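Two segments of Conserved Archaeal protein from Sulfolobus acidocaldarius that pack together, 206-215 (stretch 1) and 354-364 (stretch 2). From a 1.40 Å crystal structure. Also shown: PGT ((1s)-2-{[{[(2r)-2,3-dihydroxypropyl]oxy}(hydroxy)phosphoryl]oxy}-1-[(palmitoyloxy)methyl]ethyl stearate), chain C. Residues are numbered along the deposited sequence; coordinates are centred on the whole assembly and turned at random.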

ATOM      1  N   PHE A 206       8.758   4.196  15.473  1.00 12.76           N
ATOM      2  CA  PHE A 206      10.073   4.644  15.906  1.00 12.28           C
ATOM      3  C   PHE A 206      10.941   4.888  14.691  1.00 13.09           C
ATOM      4  O   PHE A 206      11.294   3.952  13.965  1.00 13.85           O
ATOM      5  CB  PHE A 206      10.733   3.580  16.785  1.00 13.44           C
ATOM      6  CG  PHE A 206       9.924   3.171  17.986  1.00 15.62           C
ATOM      7  CD1 PHE A 206      10.068   3.824  19.196  1.00 18.71           C
ATOM      8  CD2 PHE A 206       9.044   2.104  17.907  1.00 15.82           C
ATOM      9  CE1 PHE A 206       9.336   3.420  20.310  1.00 18.93           C
ATOM     10  CE2 PHE A 206       8.315   1.708  19.014  1.00 20.05           C
ATOM     11  CZ  PHE A 206       8.458   2.367  20.205  1.00 20.43           C
ATOM     12  N   ILE A 207      11.286   6.147  14.465  1.00 14.77           N
ATOM     13  CA  ILE A 207      12.176   6.489  13.374  1.00 15.62           C
ATOM     14  C   ILE A 207      13.614   6.274  13.829  1.00 14.83           C
ATOM     15  O   ILE A 207      13.997   6.716  14.910  1.00 16.28           O
ATOM     16  CB  ILE A 207      11.995   7.952  12.969  1.00 16.78           C
ATOM     17  CG1 ILE A 207      10.526   8.225  12.670  1.00 20.46           C
ATOM     18  CG2 ILE A 207      12.864   8.270  11.763  1.00 22.84           C
ATOM     19  CD1 ILE A 207       9.949   7.339  11.584  1.00 33.80           C
ATOM     20  N   ASP A 208      14.407   5.577  13.020  1.00 13.86           N
ATOM     21  CA  ASP A 208      15.813   5.382  13.333  1.00 15.04           C
ATOM     22  C   ASP A 208      16.565   4.830  12.123  1.00 19.38           C
ATOM     23  O   ASP A 208      16.361   3.682  11.723  1.00 18.53           O
ATOM     24  CB  ASP A 208      15.984   4.450  14.539  1.00 16.47           C
ATOM     25  CG  ASP A 208      17.387   4.485  15.109  1.00 18.01           C
ATOM     26  OD1 ASP A 208      18.366   4.440  14.333  1.00 18.45           O
ATOM     27  OD2 ASP A 208      17.536   4.560  16.342  1.00 21.56           O
ATOM     28  N   GLN A 209      17.444   5.646  11.551  1.00 15.91           N
ATOM     29  CA  GLN A 209      18.161   5.256  10.346  1.00 18.30           C
ATOM     30  C   GLN A 209      19.228   4.188  10.574  1.00 18.82           C
ATOM     31  O   GLN A 209      19.699   3.566   9.618  1.00 26.48           O
ATOM     32  CB  GLN A 209      18.747   6.495   9.658  1.00 21.82           C
ATOM     33  CG  GLN A 209      17.694   7.524   9.287  1.00 28.79           C
ATOM     34  CD  GLN A 209      16.473   6.928   8.576  1.00 62.37           C
ATOM     35  OE1 GLN A 209      16.576   5.963   7.813  1.00 37.09           O
ATOM     36  NE2 GLN A 209      15.309   7.511   8.831  1.00 55.78           N
ATOM     37  N   GLU A 210      19.611   3.965  11.828  1.00 17.49           N
ATOM     38  CA  GLU A 210      20.584   2.929  12.150  1.00 19.75           C
ATOM     39  C   GLU A 210      19.926   1.566  12.356  1.00 19.03           C
ATOM     40  O   GLU A 210      20.463   0.541  11.934  1.00 21.55           O
ATOM     41  CB  GLU A 210      21.382   3.301  13.397  1.00 25.57           C
ATOM     42  CG  GLU A 210      22.318   4.467  13.193  1.00 35.44           C
ATOM     43  CD  GLU A 210      23.099   4.809  14.446  1.00 48.77           C
ATOM     44  OE1 GLU A 210      22.958   4.079  15.453  1.00 56.77           O
ATOM     45  OE2 GLU A 210      23.850   5.807  14.422  1.00 50.50           O
ATOM     46  N   THR A 211      18.771   1.548  13.015  1.00 15.64           N
ATOM     47  CA  THR A 211      18.124   0.281  13.347  1.00 16.20           C
ATOM     48  C   THR A 211      17.060  -0.146  12.329  1.00 14.04           C
ATOM     49  O   THR A 211      16.642  -1.300  12.325  1.00 15.30           O
ATOM     50  CB  THR A 211      17.480   0.350  14.734  1.00 15.02           C
ATOM     51  OG1 THR A 211      16.428   1.314  14.695  1.00 15.27           O
ATOM     52  CG2 THR A 211      18.512   0.762  15.790  1.00 17.62           C
ATOM     53  N   SER A 212      16.625   0.788  11.483  1.00 15.44           N
ATOM     54  CA  SER A 212      15.648   0.500  10.427  1.00 13.72           C
ATOM     55  C   SER A 212      15.886   1.443   9.248  1.00 13.57           C
ATOM     56  O   SER A 212      15.032   2.266   8.916  1.00 13.85           O
ATOM     57  CB  SER A 212      14.216   0.653  10.953  1.00 13.82           C
ATOM     58  OG  SER A 212      14.059   1.841  11.722  1.00 15.69           O
ATOM     59  N   PRO A 213      17.057   1.332   8.613  1.00 14.71           N
ATOM     60  CA  PRO A 213      17.398   2.298   7.560  1.00 15.28           C
ATOM     61  C   PRO A 213      16.381   2.356   6.427  1.00 14.39           C
ATOM     62  O   PRO A 213      16.054   1.343   5.800  1.00 13.91           O
ATOM     63  CB  PRO A 213      18.748   1.792   7.038  1.00 15.94           C
ATOM     64  CG  PRO A 213      18.813   0.363   7.453  1.00 17.14           C
ATOM     65  CD  PRO A 213      18.103   0.307   8.769  1.00 14.43           C
ATOM     66  N   GLY A 214      15.857   3.551   6.191  1.00 14.27           N
ATOM     67  CA  GLY A 214      14.924   3.753   5.104  1.00 13.79           C
ATOM     68  C   GLY A 214      13.495   3.362   5.407  1.00 13.87           C
ATOM     69  O   GLY A 214      12.639   3.433   4.530  1.00 15.84           O
ATOM     70  N   GLY A 215      13.234   2.938   6.640  1.00 13.27           N
ATOM     71  CA  GLY A 215      11.884   2.599   7.065  1.00 12.69           C
ATOM     72  C   GLY A 215      11.673   3.062   8.489  1.00 12.58           C
ATOM     73  O   GLY A 215      11.952   4.214   8.829  1.00 14.95           O
TER
HETATM   74  C48 PGT C 502      10.059   5.891   5.064  1.00 35.70           C
HETATM   75  C47 PGT C 502       9.408   5.268   3.846  1.00 36.57           C
HETATM   76  C46 PGT C 502       9.200   3.788   4.089  1.00 40.41           C
HETATM   77  C45 PGT C 502       8.387   3.595   5.354  1.00 37.95           C
HETATM   78  C44 PGT C 502       7.632   2.283   5.308  1.00 33.93           C
HETATM   79  C43 PGT C 502       8.291   1.273   6.229  1.00 29.17           C
HETATM   80  C42 PGT C 502       7.618  -0.067   6.031  1.00 37.45           C
HETATM   81  C41 PGT C 502       6.204   0.049   6.542  1.00 37.56           C
HETATM   82  C40 PGT C 502       5.699  -1.299   6.996  1.00 26.52           C
HETATM   83  C39 PGT C 502       4.681  -1.048   8.086  1.00 21.55           C
HETATM   84  C38 PGT C 502       3.589  -0.154   7.558  1.00 21.64           C
HETATM   85  C37 PGT C 502       2.679   0.227   8.702  1.00 20.53           C
HETATM   86  C36 PGT C 502       1.532   1.031   8.141  1.00 23.04           C
HETATM   87  C35 PGT C 502       0.772   1.722   9.249  1.00 24.29           C
HETATM   88  C34 PGT C 502      -0.402   2.468   8.644  1.00 27.05           C
HETATM   89  C33 PGT C 502      -1.012   3.441   9.630  1.00 40.05           C
HETATM   90  C32 PGT C 502      -2.519   3.497   9.475  1.00 44.73           C
HETATM   91  C31 PGT C 502      -2.954   4.384   8.318  1.00 74.75           C
HETATM   92  O31 PGT C 502      -3.697   3.908   7.481  1.00 62.53           O
HETATM   93  O2  PGT C 502      -2.513   5.725   8.188  1.00 90.64           O
HETATM   94  C2  PGT C 502      -3.415   6.740   8.587  1.00 59.88           C
HETATM   95  C1  PGT C 502      -4.456   7.067   7.536  1.00 38.86           C
HETATM   96  O3P PGT C 502      -4.603   6.149   6.470  1.00 47.77           O
HETATM   97  P   PGT C 502      -4.281   6.651   5.000  1.00 35.23           P
HETATM   98  O1P PGT C 502      -3.033   7.495   5.144  1.00 34.25           O
HETATM   99  O2P PGT C 502      -4.032   5.491   4.048  1.00 27.37           O
HETATM  100  O4P PGT C 502      -5.442   7.549   4.383  1.00 87.28           O
HETATM  101  C4  PGT C 502      -6.476   8.110   5.167  1.00 59.92           C
HETATM  102  C5  PGT C 502      -7.356   9.017   4.338  1.00 73.23           C
HETATM  103  O5  PGT C 502      -8.686   8.554   4.388  1.00 70.98           O
HETATM  104  C6  PGT C 502      -6.866   9.031   2.910  1.00 54.01           C
HETATM  105  O6  PGT C 502      -7.748   8.328   2.065  1.00 42.32           O
HETATM  106  C3  PGT C 502      -2.705   8.062   8.819  1.00 60.42           C
HETATM  107  O3  PGT C 502      -1.804   8.033   9.900  1.00 58.66           O
HETATM  108  C11 PGT C 502      -0.683   8.860   9.688  1.00 52.27           C
HETATM  109  O11 PGT C 502      -0.834   9.979   9.240  1.00 49.31           O
HETATM  110  C12 PGT C 502       0.707   8.351  10.009  1.00 47.25           C
HETATM  111  C13 PGT C 502       1.676   9.504  10.160  1.00 38.70           C
HETATM  112  C14 PGT C 502       3.056   8.954  10.455  1.00 51.67           C
HETATM  113  C15 PGT C 502       3.879   8.894   9.186  1.00 52.48           C
HETATM  114  C16 PGT C 502       5.300   8.477   9.503  1.00 39.09           C
HETATM  115  C17 PGT C 502       6.252   9.459   8.856  1.00 37.16           C
HETATM  116  C18 PGT C 502       7.654   9.274   9.396  1.00 49.04           C
HETATM  117  C19 PGT C 502       8.521  10.445   8.978  1.00 69.04           C
HETATM  118  C20 PGT C 502       8.128  11.702   9.729  1.00 63.92           C
HETATM  119  C21 PGT C 502       9.325  12.236  10.490  1.00 44.21           C
HETATM  120  C22 PGT C 502       9.269  13.746  10.577  1.00 44.62           C
HETATM  121  C23 PGT C 502      10.675  14.275  10.760  1.00 37.91           C
HETATM  122  C24 PGT C 502      10.699  15.776  10.574  1.00 47.78           C
HETATM  123  C25 PGT C 502      11.741  16.146   9.541  1.00 44.25           C
HETATM  124  C26 PGT C 502      11.107  16.996   8.459  1.00 36.43           C
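Stretch 2, residues 354-364: FLQKLSNDDIN

Stretch 2 lies against stretch 1 as two helical segments: a helix that arrives from earlier in the chain through Phe354 and Leu355 and, beyond the link at Leu358 and Ser359, a second one running on from Asn360. Stretch 1 is mostly loop, closing in a type II turn from Ser212 to Gly215. The register is antiparallel in sense, Ile207 lying nearest Ile363 (CA to CA 8.1 Å), Gln209 nearest Asn360 (6.0 Å) and Gly214 nearest Gln356 (4.9 Å).

Three hydrogen bonds join the stretches. The amide of Asn360 both gives and accepts: its ND2 donates to Asp208 OD1 at 3.0 Å, while its OD1 accepts from Gln209 N at 2.8 Å. Asp208 OD1 also receives Glu210 N at 2.8 Å, so one carboxylate oxygen ties the loop to itself and to the helix. At the other end, the long side chain of Gln356 reaches the turn, NE2 donating to Gly214 O at 2.9 Å, nearly straight. Gly214 has a positive phi, which favours glycine.

Gln209 OE1 braces the turn, accepting from Gly214 N at 3.0 Å. Water 1 bridges the stretches, donating to Gln209 OE1 (3.1 Å) and Gln356 O (2.4 Å, notably short).

The one apolar side-chain pair between the stretches is Ile207 CG2 against Ile363 CD1, at 3.7 Å; branched aliphatics suit this buried contact. Gln209 CG comes within 3.3 Å of Leu358 O, a close van der Waals contact.

Ser359 caps the second helix, its OG accepting from Asp362 N at 3.0 Å.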

ATOM      1  N   PHE A 354      13.269  12.261   0.355  1.00 13.74           N
ATOM      2  CA  PHE A 354      13.894  13.192   1.264  1.00 14.31           C
ATOM      3  C   PHE A 354      14.073  12.588   2.665  1.00 13.05           C
ATOM      4  O   PHE A 354      15.178  12.603   3.214  1.00 13.95           O
ATOM      5  CB  PHE A 354      13.044  14.468   1.300  1.00 13.72           C
ATOM      6  CG  PHE A 354      13.448  15.464   2.352  1.00 12.83           C
ATOM      7  CD1 PHE A 354      14.625  16.198   2.237  1.00 16.16           C
ATOM      8  CD2 PHE A 354      12.628  15.685   3.447  1.00 16.90           C
ATOM      9  CE1 PHE A 354      14.965  17.139   3.208  1.00 16.42           C
ATOM     10  CE2 PHE A 354      12.965  16.617   4.415  1.00 20.30           C
ATOM     11  CZ  PHE A 354      14.130  17.344   4.294  1.00 17.10           C
ATOM     12  N   LEU A 355      12.993  12.066   3.237  1.00 13.20           N
ATOM     13  CA  LEU A 355      13.050  11.530   4.593  1.00 13.52           C
ATOM     14  C   LEU A 355      14.074  10.402   4.697  1.00 14.46           C
ATOM     15  O   LEU A 355      14.804  10.314   5.681  1.00 15.98           O
ATOM     16  CB  LEU A 355      11.664  11.038   5.036  1.00 13.93           C
ATOM     17  CG  LEU A 355      10.592  12.126   5.134  1.00 14.36           C
ATOM     18  CD1 LEU A 355       9.250  11.487   5.461  1.00 20.20           C
ATOM     19  CD2 LEU A 355      10.951  13.191   6.175  1.00 18.52           C
ATOM     20  N   GLN A 356      14.126   9.541   3.680  1.00 14.53           N
ATOM     21  CA  GLN A 356      15.066   8.415   3.705  1.00 14.60           C
ATOM     22  C   GLN A 356      16.532   8.845   3.670  1.00 17.53           C
ATOM     23  O   GLN A 356      17.407   8.059   4.024  1.00 21.25           O
ATOM     24  CB  GLN A 356      14.768   7.441   2.569  1.00 15.11           C
ATOM     25  CG  GLN A 356      13.491   6.641   2.785  1.00 12.83           C
ATOM     26  CD  GLN A 356      13.133   5.779   1.593  1.00 14.35           C
ATOM     27  OE1 GLN A 356      13.218   6.213   0.443  1.00 16.06           O
ATOM     28  NE2 GLN A 356      12.722   4.545   1.858  1.00 13.33           N
ATOM     29  N   LYS A 357      16.814  10.083   3.263  1.00 15.02           N
ATOM     30  CA  LYS A 357      18.190  10.570   3.203  1.00 16.18           C
ATOM     31  C   LYS A 357      18.607  11.347   4.450  1.00 16.69           C
ATOM     32  O   LYS A 357      19.779  11.719   4.584  1.00 18.95           O
ATOM     33  CB  LYS A 357      18.427  11.443   1.963  1.00 18.90           C
ATOM     34  CG  LYS A 357      18.381  10.704   0.632  1.00 25.17           C
ATOM     35  CD  LYS A 357      19.688  10.011   0.312  1.00 49.21           C
ATOM     36  CE  LYS A 357      19.652   9.430  -1.095  1.00 44.88           C
ATOM     37  NZ  LYS A 357      20.890   8.672  -1.421  1.00 58.54           N
ATOM     38  N   LEU A 358      17.676  11.578   5.373  1.00 15.58           N
ATOM     39  CA  LEU A 358      17.996  12.351   6.578  1.00 17.32           C
ATOM     40  C   LEU A 358      18.774  11.497   7.565  1.00 15.44           C
ATOM     41  O   LEU A 358      18.570  10.283   7.638  1.00 17.34           O
ATOM     42  CB  LEU A 358      16.726  12.879   7.246  1.00 15.69           C
ATOM     43  CG  LEU A 358      15.916  13.913   6.454  1.00 16.82           C
ATOM     44  CD1 LEU A 358      14.665  14.310   7.240  1.00 18.99           C
ATOM     45  CD2 LEU A 358      16.756  15.143   6.107  1.00 18.44           C
ATOM     46  N   SER A 359      19.680  12.122   8.311  1.00 16.34           N
ATOM     47  CA  SER A 359      20.408  11.410   9.353  1.00 14.92           C
ATOM     48  C   SER A 359      19.606  11.374  10.644  1.00 15.14           C
ATOM     49  O   SER A 359      18.659  12.151  10.818  1.00 15.03           O
ATOM     50  CB  SER A 359      21.746  12.091   9.622  1.00 15.51           C
ATOM     51  OG  SER A 359      21.546  13.355  10.239  1.00 17.62           O
ATOM     52  N   ASN A 360      19.996  10.495  11.562  1.00 15.19           N
ATOM     53  CA  ASN A 360      19.387  10.510  12.884  1.00 15.26           C
ATOM     54  C   ASN A 360      19.519  11.885  13.531  1.00 15.16           C
ATOM     55  O   ASN A 360      18.585  12.360  14.165  1.00 16.72           O
ATOM     56  CB  ASN A 360      19.970   9.431  13.803  1.00 16.23           C
ATOM     57  CG  ASN A 360      19.337   8.082  13.582  1.00 17.33           C
ATOM     58  OD1 ASN A 360      18.345   7.963  12.864  1.00 16.83           O
ATOM     59  ND2 ASN A 360      19.899   7.059  14.198  1.00 18.15           N
ATOM     60  N   ASP A 361      20.677  12.527  13.376  1.00 15.48           N
ATOM     61  CA  ASP A 361      20.868  13.851  13.971  1.00 16.00           C
ATOM     62  C   ASP A 361      19.871  14.842  13.383  1.00 14.97           C
ATOM     63  O   ASP A 361      19.332  15.679  14.111  1.00 17.19           O
ATOM     64  CB  ASP A 361      22.299  14.368  13.768  1.00 17.95           C
ATOM     65  CG  ASP A 361      23.315  13.658  14.652  1.00 23.25           C
ATOM     66  OD1 ASP A 361      22.923  13.040  15.667  1.00 25.04           O
ATOM     67  OD2 ASP A 361      24.519  13.728  14.327  1.00 28.81           O
ATOM     68  N   ASP A 362      19.630  14.746  12.077  1.00 15.39           N
ATOM     69  CA  ASP A 362      18.652  15.619  11.411  1.00 15.93           C
ATOM     70  C   ASP A 362      17.248  15.437  11.980  1.00 16.86           C
ATOM     71  O   ASP A 362      16.540  16.419  12.238  1.00 18.19           O
ATOM     72  CB  ASP A 362      18.557  15.328   9.917  1.00 16.86           C
ATOM     73  CG  ASP A 362      19.787  15.715   9.145  1.00 16.70           C
ATOM     74  OD1 ASP A 362      20.504  16.649   9.552  1.00 17.34           O
ATOM     75  OD2 ASP A 362      19.997  15.102   8.077  1.00 18.81           O
ATOM     76  N   ILE A 363      16.843  14.185  12.143  1.00 17.32           N
ATOM     77  CA  ILE A 363      15.502  13.879  12.621  1.00 14.94           C
ATOM     78  C   ILE A 363      15.341  14.272  14.091  1.00 18.88           C
ATOM     79  O   ILE A 363      14.342  14.892  14.470  1.00 18.46           O
ATOM     80  CB  ILE A 363      15.178  12.409  12.396  1.00 16.06           C
ATOM     81  CG1 ILE A 363      15.326  12.094  10.903  1.00 17.30           C
ATOM     82  CG2 ILE A 363      13.758  12.093  12.889  1.00 17.91           C
ATOM     83  CD1 ILE A 363      15.470  10.610  10.574  1.00 21.47           C
ATOM     84  N   ASN A 364      16.334  13.944  14.916  1.00 15.99           N
ATOM     85  CA  ASN A 364      16.313  14.374  16.310  1.00 15.88           C
ATOM     86  C   ASN A 364      16.174  15.886  16.443  1.00 17.08           C
ATOM     87  O   ASN A 364      15.388  16.379  17.254  1.00 19.46           O
ATOM     88  CB  ASN A 364      17.584  13.930  17.040  1.00 16.18           C
ATOM     89  CG  ASN A 364      17.599  12.439  17.319  1.00 17.37           C
ATOM     90  OD1 ASN A 364      16.547  11.819  17.500  1.00 17.14           O
ATOM     91  ND2 ASN A 364      18.785  11.856  17.367  1.00 19.93           N
TER
HETATM   92  O   HOH W   1      17.695   5.830   4.930  1.00 27.26           O